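Long-range contacts in transferrin binding protein B (Actinobacillus suis, PDB 3PQU), which binds host transferrin as a surface lipoprotein of the outer membrane and thereby probably serves iron acquisition by the bacterium: residues Q119-G124 against A304-G309; I153-T158 against F319-A324; K162-G167 against E334-A339; G435-V440 against V471-K476. One frame throughout, in Å; residues are numbered along the deposited sequence.

Interaction 1. Residues Q119-G124 against A304-G309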
loop_
_atom_site.group_PDB
_atom_site.type_symbol
_atom_site.label_atom_id
_atom_site.label_comp_id
_atom_site.label_asym_id
_atom_site.label_seq_id
_atom_site.Cartn_x
_atom_site.Cartn_y
_atom_site.Cartn_z
ATOM N N GLN A 119 -12.210 6.591 -6.204
ATOM C CA GLN A 119 -11.207 7.546 -6.632
ATOM C C GLN A 119 -9.792 6.988 -6.535
ATOM O O GLN A 119 -8.922 7.365 -7.312
ATOM C CB GLN A 119 -11.315 8.849 -5.815
ATOM C CG GLN A 119 -10.224 9.842 -6.147
ATOM C CD GLN A 119 -10.395 11.193 -5.453
ATOM O OE1 GLN A 119 -11.227 11.356 -4.553
ATOM N NE2 GLN A 119 -9.603 12.170 -5.877
ATOM N N TYR A 120 -9.564 6.091 -5.582
ATOM C CA TYR A 120 -8.220 5.611 -5.290
ATOM C C TYR A 120 -8.051 4.113 -5.583
ATOM O O TYR A 120 -6.950 3.580 -5.558
ATOM C CB TYR A 120 -7.875 5.901 -3.823
ATOM C CG TYR A 120 -7.899 7.384 -3.498
ATOM C CD1 TYR A 120 -6.839 8.210 -3.872
ATOM C CD2 TYR A 120 -8.975 7.958 -2.827
ATOM C CE1 TYR A 120 -6.849 9.578 -3.594
ATOM C CE2 TYR A 120 -8.993 9.342 -2.536
ATOM C CZ TYR A 120 -7.925 10.134 -2.928
ATOM O OH TYR A 120 -7.916 11.484 -2.650
ATOM N N VAL A 121 -9.152 3.439 -5.848
ATOM C CA VAL A 121 -9.126 1.989 -5.962
ATOM C C VAL A 121 -9.818 1.533 -7.236
ATOM O O VAL A 121 -10.755 2.188 -7.702
ATOM C CB VAL A 121 -9.811 1.356 -4.733
ATOM C CG1 VAL A 121 -10.021 -0.123 -4.945
ATOM C CG2 VAL A 121 -8.981 1.627 -3.476
ATOM N N ARG A 122 -9.324 0.436 -7.806
ATOM C CA ARG A 122 -10.013 -0.284 -8.861
ATOM C C ARG A 122 -10.050 -1.760 -8.464
ATOM O O ARG A 122 -9.061 -2.288 -7.965
ATOM C CB ARG A 122 -9.257 -0.151 -10.192
ATOM C CG ARG A 122 -9.256 1.246 -10.796
ATOM C CD ARG A 122 -10.623 1.630 -11.352
ATOM N NE ARG A 122 -10.608 2.998 -11.871
ATOM C CZ ARG A 122 -10.882 4.077 -11.142
ATOM N NH1 ARG A 122 -11.208 3.945 -9.862
ATOM N NH2 ARG A 122 -10.847 5.283 -11.697
ATOM N N SER A 123 -11.169 -2.435 -8.694
ATOM C CA SER A 123 -11.212 -3.858 -8.401
ATOM C C SER A 123 -12.257 -4.550 -9.231
ATOM O O SER A 123 -13.103 -3.894 -9.827
ATOM C CB SER A 123 -11.496 -4.124 -6.920
ATOM O OG SER A 123 -12.894 -4.111 -6.662
ATOM N N GLY A 124 -12.191 -5.887 -9.219
ATOM C CA GLY A 124 -13.203 -6.752 -9.807
ATOM C C GLY A 124 -12.574 -7.695 -10.812
ATOM O O GLY A 124 -11.922 -8.682 -10.463
ATOM N N ALA A 304 -7.826 7.529 4.196
ATOM C CA ALA A 304 -8.525 6.245 4.212
ATOM C C ALA A 304 -9.963 6.377 3.704
ATOM O O ALA A 304 -10.893 5.822 4.275
ATOM C CB ALA A 304 -8.489 5.616 5.588
ATOM N N GLU A 305 -10.131 7.116 2.616
ATOM C CA GLU A 305 -11.441 7.277 1.998
ATOM C C GLU A 305 -11.956 5.935 1.485
ATOM O O GLU A 305 -13.166 5.707 1.423
ATOM C CB GLU A 305 -11.368 8.266 0.834
ATOM C CG GLU A 305 -11.167 9.731 1.243
ATOM C CD GLU A 305 -9.700 10.109 1.462
ATOM O OE1 GLU A 305 -8.853 9.214 1.653
ATOM O OE2 GLU A 305 -9.396 11.312 1.441
ATOM N N GLU A 306 -11.029 5.051 1.117
ATOM C CA GLU A 306 -11.383 3.785 0.496
ATOM C C GLU A 306 -10.625 2.600 1.098
ATOM O O GLU A 306 -9.635 2.776 1.807
ATOM C CB GLU A 306 -11.202 3.881 -1.038
ATOM C CG GLU A 306 -12.169 4.910 -1.658
ATOM C CD GLU A 306 -11.861 5.285 -3.109
ATOM O OE1 GLU A 306 -11.015 4.626 -3.767
ATOM O OE2 GLU A 306 -12.490 6.246 -3.605
ATOM N N MET A 307 -11.125 1.396 0.839
ATOM C CA MET A 307 -10.470 0.173 1.288
ATOM C C MET A 307 -10.604 -0.909 0.224
ATOM O O MET A 307 -11.578 -0.926 -0.545
ATOM C CB MET A 307 -11.056 -0.329 2.618
ATOM C CG MET A 307 -12.579 -0.582 2.597
ATOM S SD MET A 307 -13.225 -1.011 4.229
ATOM C CE MET A 307 -12.567 -2.677 4.450
ATOM N N ALA A 308 -9.626 -1.809 0.184
ATOM C CA ALA A 308 -9.678 -2.935 -0.739
ATOM C C ALA A 308 -8.859 -4.088 -0.201
ATOM O O ALA A 308 -7.900 -3.888 0.566
ATOM C CB ALA A 308 -9.181 -2.521 -2.145
ATOM N N GLY A 309 -9.236 -5.303 -0.589
ATOM C CA GLY A 309 -8.461 -6.458 -0.169
ATOM C C GLY A 309 -8.861 -7.717 -0.896
ATOM O O GLY A 309 -9.576 -7.659 -1.907
#
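E306 reaches from a strand of the N-lobe beta barrel to the backbone of Q119 and Y120, where the handle domain lies against that barrel. The grip is two-pronged. Q119 N donates to E306 OE2 over 2.6 Å in a nearly straight bond (174°) that uses the syn lone pair, and Y120 N donates to E306 OE1 over 2.7 Å, on the syn side but 31° out of the carboxylate plane. These two backbone N-H groups would favour a charged E306 carboxylate. With CG anti to the carbonyl carbon (chi1 -64°) and the rest of the chain extended, the side chain spans the gap between the two backbones. E305 and E306 together face Y300 in a classic beta bulge of the barrel, and this lets consecutive glutamates both turn toward the handle. The tight part is buried: V121 and E306 lie alongside in opposite directions, V121 CG2 4.0 Å from E306 CB, V121 CG1 meets A308 CB at 3.8 Å, and A323 of the next barrel strand also packs on V121. The other side is looser and nearer solvent. E305 CD stands 4.1 Å from Y120 CE2, meeting the ring obliquely, while E305 OE1 takes its bond from K303 N. Q119, itself exposed, lays its CG 3.8 Å above the plane of the Y120 ring, over the ring centre.

Interaction 2. Residues I153-T158 against F319-A324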
loop_
_atom_site.group_PDB
_atom_site.type_symbol
_atom_site.label_atom_id
_atom_site.label_comp_id
_atom_site.label_asym_id
_atom_site.label_seq_id
_atom_site.Cartn_x
_atom_site.Cartn_y
_atom_site.Cartn_z
ATOM N N ILE A 153 -9.137 -11.729 -11.919
ATOM C CA ILE A 153 -9.814 -11.094 -10.787
ATOM C C ILE A 153 -8.726 -10.285 -10.088
ATOM O O ILE A 153 -7.604 -10.762 -9.954
ATOM C CB ILE A 153 -10.363 -12.141 -9.831
ATOM C CG1 ILE A 153 -11.299 -13.128 -10.585
ATOM C CG2 ILE A 153 -11.060 -11.474 -8.642
ATOM C CD1 ILE A 153 -12.491 -12.475 -11.334
ATOM N N TYR A 154 -9.019 -9.068 -9.651
ATOM C CA TYR A 154 -7.956 -8.268 -9.054
ATOM C C TYR A 154 -8.490 -7.169 -8.147
ATOM O O TYR A 154 -9.678 -6.849 -8.169
ATOM C CB TYR A 154 -7.099 -7.626 -10.156
ATOM C CG TYR A 154 -7.755 -6.373 -10.740
ATOM C CD1 TYR A 154 -7.338 -5.090 -10.356
ATOM C CD2 TYR A 154 -8.818 -6.472 -11.618
ATOM C CE1 TYR A 154 -7.951 -3.945 -10.876
ATOM C CE2 TYR A 154 -9.443 -5.331 -12.142
ATOM C CZ TYR A 154 -9.004 -4.079 -11.755
ATOM O OH TYR A 154 -9.611 -2.960 -12.265
ATOM N N TYR A 155 -7.584 -6.582 -7.376
ATOM C CA TYR A 155 -7.800 -5.246 -6.845
ATOM C C TYR A 155 -6.495 -4.476 -6.956
ATOM O O TYR A 155 -5.408 -5.056 -6.947
ATOM C CB TYR A 155 -8.326 -5.269 -5.373
ATOM C CG TYR A 155 -7.257 -5.485 -4.302
ATOM C CD1 TYR A 155 -6.545 -4.410 -3.772
ATOM C CD2 TYR A 155 -6.974 -6.762 -3.814
ATOM C CE1 TYR A 155 -5.566 -4.607 -2.783
ATOM C CE2 TYR A 155 -5.997 -6.967 -2.839
ATOM C CZ TYR A 155 -5.293 -5.880 -2.327
ATOM O OH TYR A 155 -4.330 -6.066 -1.346
ATOM N N LEU A 156 -6.599 -3.160 -7.053
ATOM C CA LEU A 156 -5.410 -2.322 -7.088
ATOM C C LEU A 156 -5.726 -0.972 -6.470
ATOM O O LEU A 156 -6.715 -0.340 -6.827
ATOM C CB LEU A 156 -4.957 -2.117 -8.536
ATOM C CG LEU A 156 -3.757 -1.207 -8.747
ATOM C CD1 LEU A 156 -2.528 -1.797 -8.051
ATOM C CD2 LEU A 156 -3.501 -1.026 -10.232
ATOM N N GLY A 157 -4.886 -0.526 -5.549
ATOM C CA GLY A 157 -5.114 0.741 -4.895
ATOM C C GLY A 157 -3.934 1.664 -5.060
ATOM O O GLY A 157 -2.830 1.233 -5.404
ATOM N N THR A 158 -4.172 2.949 -4.819
ATOM C CA THR A 158 -3.112 3.933 -4.886
ATOM C C THR A 158 -3.153 4.791 -3.632
ATOM O O THR A 158 -4.190 4.900 -2.978
ATOM C CB THR A 158 -3.233 4.805 -6.162
ATOM O OG1 THR A 158 -2.102 5.688 -6.261
ATOM C CG2 THR A 158 -4.503 5.628 -6.117
ATOM N N PHE A 319 -10.793 -17.540 -4.927
ATOM C CA PHE A 319 -10.039 -16.292 -4.760
ATOM C C PHE A 319 -11.050 -15.150 -4.895
ATOM O O PHE A 319 -11.762 -15.080 -5.896
ATOM C CB PHE A 319 -8.904 -16.169 -5.816
ATOM C CG PHE A 319 -8.183 -14.814 -5.798
ATOM C CD1 PHE A 319 -7.345 -14.466 -4.743
ATOM C CD2 PHE A 319 -8.391 -13.890 -6.815
ATOM C CE1 PHE A 319 -6.709 -13.224 -4.708
ATOM C CE2 PHE A 319 -7.749 -12.641 -6.801
ATOM C CZ PHE A 319 -6.912 -12.312 -5.737
ATOM N N ALA A 320 -11.119 -14.278 -3.884
ATOM C CA ALA A 320 -12.089 -13.183 -3.835
ATOM C C ALA A 320 -11.384 -11.846 -3.602
ATOM O O ALA A 320 -10.352 -11.807 -2.941
ATOM C CB ALA A 320 -13.108 -13.412 -2.729
ATOM N N VAL A 321 -11.947 -10.769 -4.159
ATOM C CA VAL A 321 -11.470 -9.420 -3.886
ATOM C C VAL A 321 -12.674 -8.557 -3.460
ATOM O O VAL A 321 -13.810 -8.955 -3.644
ATOM C CB VAL A 321 -10.770 -8.801 -5.111
ATOM C CG1 VAL A 321 -9.594 -9.667 -5.554
ATOM C CG2 VAL A 321 -11.765 -8.597 -6.275
ATOM N N PHE A 322 -12.414 -7.391 -2.883
ATOM C CA PHE A 322 -13.477 -6.485 -2.456
ATOM C C PHE A 322 -12.915 -5.066 -2.394
ATOM O O PHE A 322 -11.704 -4.880 -2.305
ATOM C CB PHE A 322 -14.073 -6.902 -1.090
ATOM C CG PHE A 322 -13.030 -7.113 -0.001
ATOM C CD1 PHE A 322 -12.588 -6.042 0.801
ATOM C CD2 PHE A 322 -12.506 -8.383 0.234
ATOM C CE1 PHE A 322 -11.642 -6.243 1.784
ATOM C CE2 PHE A 322 -11.550 -8.599 1.232
ATOM C CZ PHE A 322 -11.114 -7.535 2.005
ATOM N N ALA A 323 -13.804 -4.077 -2.491
ATOM C CA ALA A 323 -13.418 -2.675 -2.509
ATOM C C ALA A 323 -14.620 -1.889 -2.033
ATOM O O ALA A 323 -15.746 -2.235 -2.355
ATOM C CB ALA A 323 -13.031 -2.225 -3.923
ATOM N N ALA A 324 -14.385 -0.832 -1.271
ATOM C CA ALA A 324 -15.496 -0.072 -0.711
ATOM C C ALA A 324 -15.035 1.345 -0.342
ATOM O O ALA A 324 -13.838 1.594 -0.160
ATOM C CB ALA A 324 -16.043 -0.806 0.531
#
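V321 has CG1 anti to its carbonyl carbon (chi1 -58°), which leaves CG2 in the crowded position between backbone N and carbonyl carbon and aims both methyls at strand 150-157. I153 answers with CG2 anti to its own backbone N, and the two branches cross obliquely, I153 CG2 lying 3.8 Å from V321 CG2. The same I153 methyl meets F319 CE2 at 4.0 Å. F319 presents the edge of its ring to I153 O, 3.7 Å from F319 CE2. Farther along, V321 CG2 presses on Y154 O at 3.3 Å, and V321 CG1 lies near the plane of the Y155 ring at its edge, 4.3 Å from Y155 CD2. The axes of the two short strand segments approach to 6.7 Å and run 36° from parallel, a geometry of face-to-face sheet packing rather than of strand pairing: the five-stranded handle sheet lies across the wall of the N-lobe barrel. F322 points from the other side of its strand and meets the ring of F233. The touching residues are all buried, and the two segments share no hydrogen bond. Since Y154 O is probably bonded to G124 N within the handle sheet, it can border the V321 methyls without losing its polar partner, and cohesion here is dispersive and hydrophobic.

Interaction 3. Residues K162-G167 against E334-A339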
loop_
_atom_site.group_PDB
_atom_site.type_symbol
_atom_site.label_atom_id
_atom_site.label_comp_id
_atom_site.label_asym_id
_atom_site.label_seq_id
_atom_site.Cartn_x
_atom_site.Cartn_y
_atom_site.Cartn_z
ATOM N N LYS A 162 -2.001 7.483 4.916
ATOM C CA LYS A 162 -1.072 7.907 5.955
ATOM C C LYS A 162 -1.771 8.481 7.191
ATOM O O LYS A 162 -1.131 8.721 8.217
ATOM C CB LYS A 162 -0.065 8.910 5.381
ATOM C CG LYS A 162 0.833 8.321 4.286
ATOM C CD LYS A 162 2.077 9.171 4.082
ATOM C CE LYS A 162 3.125 8.440 3.241
ATOM N NZ LYS A 162 2.830 8.490 1.800
ATOM N N GLU A 163 -3.077 8.703 7.075
ATOM C CA GLU A 163 -3.895 9.192 8.174
ATOM C C GLU A 163 -5.169 8.369 8.246
ATOM O O GLU A 163 -5.717 8.006 7.211
ATOM C CB GLU A 163 -4.256 10.667 7.950
ATOM C CG GLU A 163 -3.055 11.563 7.773
ATOM C CD GLU A 163 -3.286 12.955 8.322
ATOM O OE1 GLU A 163 -2.679 13.911 7.795
ATOM O OE2 GLU A 163 -4.073 13.090 9.283
ATOM N N LEU A 164 -5.640 8.076 9.457
ATOM C CA LEU A 164 -6.853 7.269 9.615
ATOM C C LEU A 164 -7.908 8.063 10.379
ATOM O O LEU A 164 -7.574 8.877 11.225
ATOM C CB LEU A 164 -6.555 5.930 10.327
ATOM C CG LEU A 164 -5.551 4.948 9.688
ATOM C CD1 LEU A 164 -5.328 3.696 10.560
ATOM C CD2 LEU A 164 -6.000 4.530 8.295
ATOM N N PRO A 165 -9.191 7.837 10.065
ATOM C CA PRO A 165 -10.242 8.532 10.808
ATOM C C PRO A 165 -10.263 8.094 12.268
ATOM O O PRO A 165 -9.811 7.000 12.593
ATOM C CB PRO A 165 -11.528 8.085 10.106
ATOM C CG PRO A 165 -11.092 7.605 8.732
ATOM C CD PRO A 165 -9.733 7.003 8.977
ATOM N N LYS A 166 -10.764 8.968 13.133
ATOM C CA LYS A 166 -10.988 8.651 14.538
ATOM C C LYS A 166 -12.426 8.158 14.686
ATOM O O LYS A 166 -13.304 8.574 13.931
ATOM C CB LYS A 166 -10.804 9.913 15.386
ATOM C CG LYS A 166 -9.457 10.588 15.228
ATOM C CD LYS A 166 -8.398 9.862 16.022
ATOM C CE LYS A 166 -8.695 9.917 17.511
ATOM N NZ LYS A 166 -7.747 9.078 18.296
ATOM N N GLY A 167 -12.673 7.283 15.657
ATOM C CA GLY A 167 -14.024 6.807 15.905
ATOM C C GLY A 167 -14.169 5.305 16.039
ATOM O O GLY A 167 -13.265 4.546 15.681
ATOM N N GLU A 334 -6.130 11.057 12.352
ATOM C CA GLU A 334 -4.888 11.071 13.094
ATOM C C GLU A 334 -3.806 10.424 12.233
ATOM O O GLU A 334 -3.987 9.319 11.700
ATOM C CB GLU A 334 -5.056 10.335 14.420
ATOM C CG GLU A 334 -3.771 10.181 15.198
ATOM C CD GLU A 334 -4.006 9.729 16.622
ATOM O OE1 GLU A 334 -5.025 10.130 17.224
ATOM O OE2 GLU A 334 -3.165 8.975 17.146
ATOM N N ARG A 335 -2.689 11.121 12.076
ATOM C CA ARG A 335 -1.630 10.656 11.190
ATOM C C ARG A 335 -0.925 9.429 11.767
ATOM O O ARG A 335 -0.610 9.409 12.951
ATOM C CB ARG A 335 -0.628 11.777 10.937
ATOM C CG ARG A 335 0.319 11.468 9.818
ATOM C CD ARG A 335 0.961 12.732 9.261
ATOM N NE ARG A 335 1.717 12.411 8.052
ATOM C CZ ARG A 335 1.235 12.501 6.817
ATOM N NH1 ARG A 335 -0.006 12.931 6.611
ATOM N NH2 ARG A 335 1.999 12.171 5.784
ATOM N N ILE A 336 -0.701 8.405 10.939
ATOM C CA ILE A 336 0.006 7.202 11.381
ATOM C C ILE A 336 1.398 7.025 10.781
ATOM O O ILE A 336 2.256 6.371 11.372
ATOM C CB ILE A 336 -0.783 5.910 11.101
ATOM C CG1 ILE A 336 -1.195 5.815 9.626
ATOM C CG2 ILE A 336 -1.985 5.811 12.014
ATOM C CD1 ILE A 336 -1.672 4.402 9.236
ATOM N N ILE A 337 1.615 7.608 9.609
ATOM C CA ILE A 337 2.829 7.361 8.841
ATOM C C ILE A 337 3.398 8.633 8.225
ATOM O O ILE A 337 2.657 9.490 7.749
ATOM C CB ILE A 337 2.546 6.366 7.682
ATOM C CG1 ILE A 337 2.119 5.003 8.226
ATOM C CG2 ILE A 337 3.771 6.202 6.800
ATOM C CD1 ILE A 337 1.629 4.006 7.113
ATOM N N ASP A 338 4.717 8.759 8.267
ATOM C CA ASP A 338 5.426 9.705 7.419
ATOM C C ASP A 338 6.300 8.879 6.475
ATOM O O ASP A 338 6.947 7.921 6.903
ATOM C CB ASP A 338 6.295 10.670 8.244
ATOM C CG ASP A 338 5.476 11.696 9.012
ATOM O OD1 ASP A 338 4.504 12.229 8.449
ATOM O OD2 ASP A 338 5.820 11.986 10.178
ATOM N N ALA A 339 6.292 9.227 5.194
ATOM C CA ALA A 339 7.179 8.615 4.206
ATOM C C ALA A 339 7.315 9.570 3.020
ATOM O O ALA A 339 6.417 9.666 2.164
ATOM C CB ALA A 339 6.657 7.228 3.754
#
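K162 O accepts two backbone bonds, from I336 N at 2.8 Å (164° at the hydrogen) and from the following I337 N at 3.3 Å. The fork sits where strand 333-343 is broken, its two donors being successive residues at the break. Ahead of it the pairing is regular and antiparallel: E163 faces R335 as a non-hydrogen-bonded pair, and L164 pairs with E334 through bonds in both directions, E334 N to L164 O being 2.8 Å. Strand 163-165, which follows the N-lobe handle, thus adds itself to the sheet of the C-lobe handle and joins the lobes through main chain.

On the E163 and R335 face, R335 runs extended with CG anti to its backbone N. Its NH1 meets E163 OE1 at 3.1 Å, on the anti side of the E163 carboxylate, tilted out of its plane. R335 NE donates to D338 OD1 at 2.8 Å, while K162, alongside and pointing the same way, lays its CB over one guanidinium face. E163 OE2 bonds T333 OG1, and K162 NZ is taken by L352 O. The ends of I336 and K166 reach over to the face of L164 and E334: I336 CD1 touches L164 CG at 3.9 Å, and K166 NZ comes from above the carboxylate plane to E334 OE1 at 3.1 Å, E334 OE2 accepting from T428 N. R335 bridges E163 and D338, and D338 has R425 as a second cationic partner; such alternation of charges would probably favour the ionised forms of E163, R335 and D338.

Interaction 4. Residues G435-V440 against V471-K476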
loop_
_atom_site.group_PDB
_atom_site.type_symbol
_atom_site.label_atom_id
_atom_site.label_comp_id
_atom_site.label_asym_id
_atom_site.label_seq_id
_atom_site.Cartn_x
_atom_site.Cartn_y
_atom_site.Cartn_z
ATOM N N GLY A 435 7.412 16.623 30.378
ATOM C CA GLY A 435 7.684 18.042 30.263
ATOM C C GLY A 435 8.900 18.312 29.395
ATOM O O GLY A 435 8.769 18.605 28.211
ATOM N N ASN A 436 10.089 18.206 29.979
ATOM C CA ASN A 436 11.322 18.549 29.269
ATOM C C ASN A 436 12.254 17.361 29.020
ATOM O O ASN A 436 12.675 16.680 29.955
ATOM C CB ASN A 436 12.078 19.658 30.007
ATOM C CG ASN A 436 12.061 20.974 29.255
ATOM O OD1 ASN A 436 11.354 21.005 28.134
ATOM N ND2 ASN A 436 12.679 21.951 29.676
ATOM N N TYR A 437 12.579 17.124 27.753
ATOM C CA TYR A 437 13.461 16.021 27.374
ATOM C C TYR A 437 14.471 16.421 26.302
ATOM O O TYR A 437 14.248 17.365 25.542
ATOM C CB TYR A 437 12.633 14.816 26.906
ATOM C CG TYR A 437 11.700 14.286 27.972
ATOM C CD1 TYR A 437 12.061 13.205 28.764
ATOM C CD2 TYR A 437 10.465 14.881 28.199
ATOM C CE1 TYR A 437 11.214 12.723 29.746
ATOM C CE2 TYR A 437 9.613 14.405 29.181
ATOM C CZ TYR A 437 9.993 13.325 29.950
ATOM O OH TYR A 437 9.152 12.847 30.928
ATOM N N LYS A 438 15.588 15.699 26.251
ATOM C CA LYS A 438 16.619 15.950 25.249
ATOM C C LYS A 438 16.628 14.866 24.165
ATOM O O LYS A 438 16.437 13.685 24.455
ATOM C CB LYS A 438 17.997 16.037 25.907
ATOM C CG LYS A 438 19.114 16.483 24.972
ATOM C CD LYS A 438 18.982 17.955 24.610
ATOM C CE LYS A 438 20.191 18.450 23.834
ATOM N NZ LYS A 438 20.200 19.935 23.704
ATOM N N TYR A 439 16.848 15.278 22.919
ATOM C CA TYR A 439 16.939 14.346 21.799
ATOM C C TYR A 439 18.224 14.600 21.020
ATOM O O TYR A 439 18.496 15.732 20.625
ATOM C CB TYR A 439 15.749 14.520 20.850
ATOM C CG TYR A 439 14.419 14.003 21.362
ATOM C CD1 TYR A 439 13.835 12.869 20.805
ATOM C CD2 TYR A 439 13.735 14.658 22.377
ATOM C CE1 TYR A 439 12.611 12.392 21.253
ATOM C CE2 TYR A 439 12.512 14.190 22.835
ATOM C CZ TYR A 439 11.952 13.055 22.266
ATOM O OH TYR A 439 10.736 12.572 22.708
ATOM N N VAL A 440 19.009 13.554 20.794
ATOM C CA VAL A 440 20.202 13.690 19.965
ATOM C C VAL A 440 20.223 12.673 18.827
ATOM O O VAL A 440 19.827 11.521 19.002
ATOM C CB VAL A 440 21.512 13.577 20.784
ATOM C CG1 VAL A 440 21.446 14.450 22.041
ATOM C CG2 VAL A 440 21.791 12.135 21.146
ATOM N N VAL A 471 12.874 19.162 23.824
ATOM C CA VAL A 471 11.450 18.965 23.617
ATOM C C VAL A 471 10.684 19.226 24.909
ATOM O O VAL A 471 10.919 18.568 25.925
ATOM C CB VAL A 471 11.153 17.549 23.085
ATOM C CG1 VAL A 471 9.654 17.297 23.041
ATOM C CG2 VAL A 471 11.762 17.372 21.697
ATOM N N ASN A 472 9.788 20.208 24.871
ATOM C CA ASN A 472 8.982 20.550 26.038
ATOM C C ASN A 472 7.528 20.185 25.792
ATOM O O ASN A 472 6.787 20.943 25.162
ATOM C CB ASN A 472 9.095 22.039 26.358
ATOM C CG ASN A 472 8.573 22.385 27.742
ATOM O OD1 ASN A 472 7.508 21.925 28.156
ATOM N ND2 ASN A 472 9.323 23.215 28.464
ATOM N N PHE A 473 7.124 19.022 26.287
ATOM C CA PHE A 473 5.764 18.545 26.086
ATOM C C PHE A 473 4.764 19.397 26.865
ATOM O O PHE A 473 3.593 19.485 26.494
ATOM C CB PHE A 473 5.641 17.063 26.464
ATOM C CG PHE A 473 6.381 16.132 25.536
ATOM C CD1 PHE A 473 5.930 15.919 24.235
ATOM C CD2 PHE A 473 7.517 15.453 25.965
ATOM C CE1 PHE A 473 6.607 15.049 23.370
ATOM C CE2 PHE A 473 8.203 14.578 25.110
ATOM C CZ PHE A 473 7.745 14.377 23.807
ATOM N N SER A 474 5.230 20.044 27.933
ATOM C CA SER A 474 4.353 20.888 28.742
ATOM C C SER A 474 3.824 22.102 27.981
ATOM O O SER A 474 2.611 22.284 27.857
ATOM C CB SER A 474 5.036 21.315 30.039
ATOM O OG SER A 474 4.854 20.330 31.038
ATOM N N ASP A 475 4.723 22.932 27.468
ATOM C CA ASP A 475 4.281 24.076 26.676
ATOM C C ASP A 475 4.437 23.819 25.182
ATOM O O ASP A 475 4.611 24.752 24.394
ATOM C CB ASP A 475 4.975 25.373 27.109
ATOM C CG ASP A 475 6.471 25.223 27.232
ATOM O OD1 ASP A 475 7.054 24.449 26.443
ATOM O OD2 ASP A 475 7.063 25.885 28.113
ATOM N N LYS A 476 4.372 22.540 24.816
ATOM C CA LYS A 476 4.308 22.104 23.423
ATOM C C LYS A 476 5.318 22.794 22.509
ATOM O O LYS A 476 4.943 23.416 21.515
ATOM C CB LYS A 476 2.891 22.286 22.873
ATOM C CG LYS A 476 1.845 21.456 23.593
ATOM C CD LYS A 476 2.165 19.974 23.485
ATOM C CE LYS A 476 1.163 19.135 24.260
ATOM N NZ LYS A 476 -0.220 19.304 23.735
#
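Y437 and F473 set their side chains at about a right angle, with CD2 of Y437 and CD2 of F473 3.7 Å apart. Their ring planes are 60° apart and the centroids 5.9 Å, an oblique pairing in which the CD2 atom of Y437 lies in the plane of the F473 ring, at its edge. Y439 also crosses F473 at about a right angle, bringing OH in plane to the F473 edge, 3.7 Å from CZ. One face of F473 carries V471 CG1, 3.5 Å above the plane and offset toward the rim. V471 has CG1 anti to its backbone N (chi1 173°), which leaves CG2 to meet Y439 CD2 obliquely at 3.4 Å. Strands 436-448 and 467-472 are antiparallel neighbours in the C-lobe beta barrel, and this cluster marks the end of their pairing. Y437 and V471 form a hydrogen-bonded pair, V471 N to Y437 O being 2.8 Å and almost straight (178°); N436 and N472 follow as a non-hydrogen-bonded pair. Past it, F473 N donates to G435 O, extending the bonding into the turn beyond. Main-chain bonds therefore fix the register of the strand ends, while Y439, V471 and F473, all buried, form a mainly apolar cluster to which I498 and L545 of other barrel strands add, the Y439 hydroxyl being satisfied by its hydrogen bond with A542 O.

Overall arrangement
From the N terminus, the handle of the N-lobe comes first, and its segments 119-124 and 153-158, neighbours in the handle sheet, meet their barrel partners only after most of the N-lobe barrel has been traced. Interaction 1 closes at 304-309 and interaction 2 at 319-324; interaction 3, opened at 162-167, closes at 334-339. Each pair among these three crosses, because the segments alternate along the sequence. Interactions 1 and 2 lie on neighbouring strands of both sheets, with centres 7 Å apart, and fasten handle to barrel. Interaction 3, touching interaction 1 through A304 and L164, connects the lobes. Interaction 4 follows in series, a short closure within the C-lobe barrel.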